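Long-range contact in probable zinc protease PqqL (Escherichia coli, PDB 6OFS), which probably acts as a periplasmic zinc metalloendopeptidase of the M16 family, cleaving peptide bonds with one zinc ion per subunit: residues A[680-685]-A[850-855]. Numbering follows the deposited sequence.
Sequences VIVGNV and QLANTI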
ATOM      1  N   VAL A 680      27.191 -14.741  -2.394  1.00 51.59           N
ATOM      2  CA  VAL A 680      27.788 -15.968  -1.851  1.00 51.59           C
ATOM      3  C   VAL A 680      26.765 -17.118  -2.004  1.00 53.98           C
ATOM      4  O   VAL A 680      25.734 -17.111  -1.347  1.00 52.23           O
ATOM      5  CB  VAL A 680      28.315 -15.785  -0.396  1.00 54.68           C
ATOM      6  CG1 VAL A 680      28.774 -17.116   0.197  1.00 55.10           C
ATOM      7  CG2 VAL A 680      29.441 -14.753  -0.344  1.00 53.89           C
ATOM      8  N   ILE A 681      27.035 -18.060  -2.914  1.00 52.03           N
ATOM      9  CA  ILE A 681      26.147 -19.195  -3.176  1.00 52.91           C
ATOM     10  C   ILE A 681      26.775 -20.486  -2.626  1.00 58.42           C
ATOM     11  O   ILE A 681      27.849 -20.891  -3.074  1.00 58.61           O
ATOM     12  CB  ILE A 681      25.702 -19.279  -4.673  1.00 56.21           C
ATOM     13  CG1 ILE A 681      25.142 -17.919  -5.180  1.00 55.47           C
ATOM     14  CG2 ILE A 681      24.689 -20.426  -4.902  1.00 57.37           C
ATOM     15  CD1 ILE A 681      25.199 -17.733  -6.660  1.00 60.08           C
ATOM     16  N   VAL A 682      26.135 -21.077  -1.598  1.00 56.10           N
ATOM     17  CA  VAL A 682      26.623 -22.279  -0.912  1.00 57.72           C
ATOM     18  C   VAL A 682      25.602 -23.425  -0.998  1.00 65.79           C
ATOM     19  O   VAL A 682      24.452 -23.263  -0.579  1.00 64.62           O
ATOM     20  CB  VAL A 682      27.087 -21.977   0.542  1.00 60.81           C
ATOM     21  CG1 VAL A 682      27.532 -23.245   1.264  1.00 61.18           C
ATOM     22  CG2 VAL A 682      28.212 -20.944   0.552  1.00 60.09           C
ATOM     23  N   GLY A 683      26.042 -24.550  -1.559  1.00 67.13           N
ATOM     24  CA  GLY A 683      25.213 -25.737  -1.748  1.00 70.28           C
ATOM     25  C   GLY A 683      25.654 -26.652  -2.875  1.00 81.66           C
ATOM     26  O   GLY A 683      26.678 -26.402  -3.518  1.00 82.07           O
ATOM     27  N   ASN A 684      24.872 -27.726  -3.125  1.00 82.89           N
ATOM     28  CA  ASN A 684      25.180 -28.726  -4.159  1.00 85.00           C
ATOM     29  C   ASN A 684      24.209 -28.700  -5.357  1.00 91.76           C
ATOM     30  O   ASN A 684      23.213 -29.433  -5.366  1.00 92.43           O
ATOM     31  CB  ASN A 684      25.275 -30.135  -3.545  1.00 86.40           C
ATOM     32  CG  ASN A 684      26.293 -30.283  -2.441  1.00114.79           C
ATOM     33  OD1 ASN A 684      27.324 -29.599  -2.406  1.00112.64           O
ATOM     34  ND2 ASN A 684      26.031 -31.195  -1.512  1.00105.83           N
ATOM     35  N   VAL A 685      24.507 -27.850  -6.364  1.00 88.62           N
ATOM     36  CA  VAL A 685      23.718 -27.717  -7.604  1.00 88.62           C
ATOM     37  C   VAL A 685      24.675 -27.917  -8.800  1.00 93.82           C
ATOM     38  O   VAL A 685      25.838 -27.510  -8.716  1.00 92.76           O
ATOM     39  CB  VAL A 685      22.932 -26.365  -7.672  1.00 91.63           C
ATOM     40  CG1 VAL A 685      22.222 -26.174  -9.014  1.00 91.26           C
ATOM     41  CG2 VAL A 685      21.930 -26.237  -6.526  1.00 91.05           C
ATOM     42  N   GLN A 850      26.070 -21.985   7.870  1.00 79.30           N
ATOM     43  CA  GLN A 850      27.310 -21.729   8.600  1.00 77.63           C
ATOM     44  C   GLN A 850      28.455 -21.370   7.663  1.00 75.84           C
ATOM     45  O   GLN A 850      29.027 -20.297   7.826  1.00 75.33           O
ATOM     46  CB  GLN A 850      27.682 -22.903   9.522  1.00 80.20           C
ATOM     47  CG  GLN A 850      27.111 -22.773  10.927  1.00104.37           C
ATOM     48  CD  GLN A 850      26.043 -23.798  11.198  1.00133.45           C
ATOM     49  OE1 GLN A 850      26.326 -24.955  11.535  1.00129.78           O
ATOM     50  NE2 GLN A 850      24.785 -23.394  11.054  1.00130.34           N
ATOM     51  N   LEU A 851      28.750 -22.229   6.659  1.00 68.57           N
ATOM     52  CA  LEU A 851      29.806 -22.018   5.660  1.00 66.61           C
ATOM     53  C   LEU A 851      29.625 -20.702   4.869  1.00 69.04           C
ATOM     54  O   LEU A 851      30.613 -19.994   4.607  1.00 68.69           O
ATOM     55  CB  LEU A 851      29.891 -23.212   4.700  1.00 66.75           C
ATOM     56  CG  LEU A 851      31.026 -23.180   3.662  1.00 71.30           C
ATOM     57  CD1 LEU A 851      32.381 -23.229   4.327  1.00 71.31           C
ATOM     58  CD2 LEU A 851      30.892 -24.310   2.655  1.00 73.98           C
ATOM     59  N   ALA A 852      28.369 -20.382   4.496  1.00 62.58           N
ATOM     60  CA  ALA A 852      28.054 -19.164   3.772  1.00 60.86           C
ATOM     61  C   ALA A 852      28.423 -17.936   4.611  1.00 63.28           C
ATOM     62  O   ALA A 852      29.095 -17.033   4.111  1.00 62.71           O
ATOM     63  CB  ALA A 852      26.583 -19.148   3.407  1.00 61.36           C
ATOM     64  N   ASN A 853      28.069 -17.952   5.905  1.00 59.48           N
ATOM     65  CA  ASN A 853      28.348 -16.874   6.858  1.00 58.45           C
ATOM     66  C   ASN A 853      29.828 -16.762   7.199  1.00 61.72           C
ATOM     67  O   ASN A 853      30.274 -15.675   7.568  1.00 61.61           O
ATOM     68  CB  ASN A 853      27.469 -17.007   8.097  1.00 58.09           C
ATOM     69  CG  ASN A 853      26.010 -16.693   7.801  1.00 77.08           C
ATOM     70  OD1 ASN A 853      25.674 -15.686   7.154  1.00 70.23           O
ATOM     71  ND2 ASN A 853      25.105 -17.534   8.276  1.00 67.18           N
ATOM     72  N   THR A 854      30.598 -17.867   7.003  1.00 57.39           N
ATOM     73  CA  THR A 854      32.057 -17.949   7.186  1.00 56.63           C
ATOM     74  C   THR A 854      32.745 -17.156   6.050  1.00 58.68           C
ATOM     75  O   THR A 854      33.609 -16.319   6.320  1.00 58.18           O
ATOM     76  CB  THR A 854      32.513 -19.431   7.190  1.00 60.18           C
ATOM     77  OG1 THR A 854      31.719 -20.172   8.117  1.00 61.55           O
ATOM     78  CG2 THR A 854      34.006 -19.603   7.496  1.00 53.74           C
ATOM     79  N   ILE A 855      32.352 -17.436   4.784  1.00 53.97           N
ATOM     80  CA  ILE A 855      32.844 -16.756   3.581  1.00 52.80           C
ATOM     81  C   ILE A 855      32.519 -15.265   3.699  1.00 56.32           C
ATOM     82  O   ILE A 855      33.389 -14.429   3.457  1.00 55.70           O
ATOM     83  CB  ILE A 855      32.273 -17.406   2.282  1.00 55.18           C
ATOM     84  CG1 ILE A 855      32.636 -18.914   2.226  1.00 55.72           C
ATOM     85  CG2 ILE A 855      32.769 -16.655   1.014  1.00 54.63           C
ATOM     86  CD1 ILE A 855      31.815 -19.797   1.289  1.00 61.37           C
TER
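V682 and V680 press their methyl groups against one side of helix 848-862, packing a helix on the face of a mixed sheet, as in the alpha+beta domains of the M16 family, here in the C-terminal half of the chain. Strand 677-682 lies inside that sheet, between strands 505-509 and 517-524; the axes of strand 680-682 and helix 850-855 run roughly antiparallel (153°) and come within 8.3 Å of each other. Alternation along the strand turns V680 and V682 toward the helix and I681 away from it, so the strand offers every second side chain to the helix.

V682 splits its two methyls, one to L851, the other to A852 and I855. V682 CG1 stands anti to the backbone N (chi1 177°) and meets L851 CD2 at 3.8 Å, the two side chains crossing at about a right angle. V682 CG2 sits 3.7 Å from both A852 CA and A852 CB, and also touches I855 CD1 at 3.9 Å. The small side chain of A852 is consistent with the 5.8 Å separation of V682 CA and A852 CA. An alanine in place of V682 would probably open a gap between strand and helix, leaving L851 CD2 without the methyl it packs on and I855 CD1 with V680 CG1 alone across the contact.

One turn further along the helix, I855 spans both valines. Its CG1 lies anti to the carbonyl carbon (chi1 -57°), and the arm extends on to CD1 beside V682. No hydrogen bond crosses the interface; the side-chain contacts are apolar and buried, and W868 adds to them by touching both L851 and I855. At the other valine, V680 CG2 lies 4.1 Å from I855 CG2. V680 CG1 comes within 3.9 Å of the carbonyl oxygen A852 O.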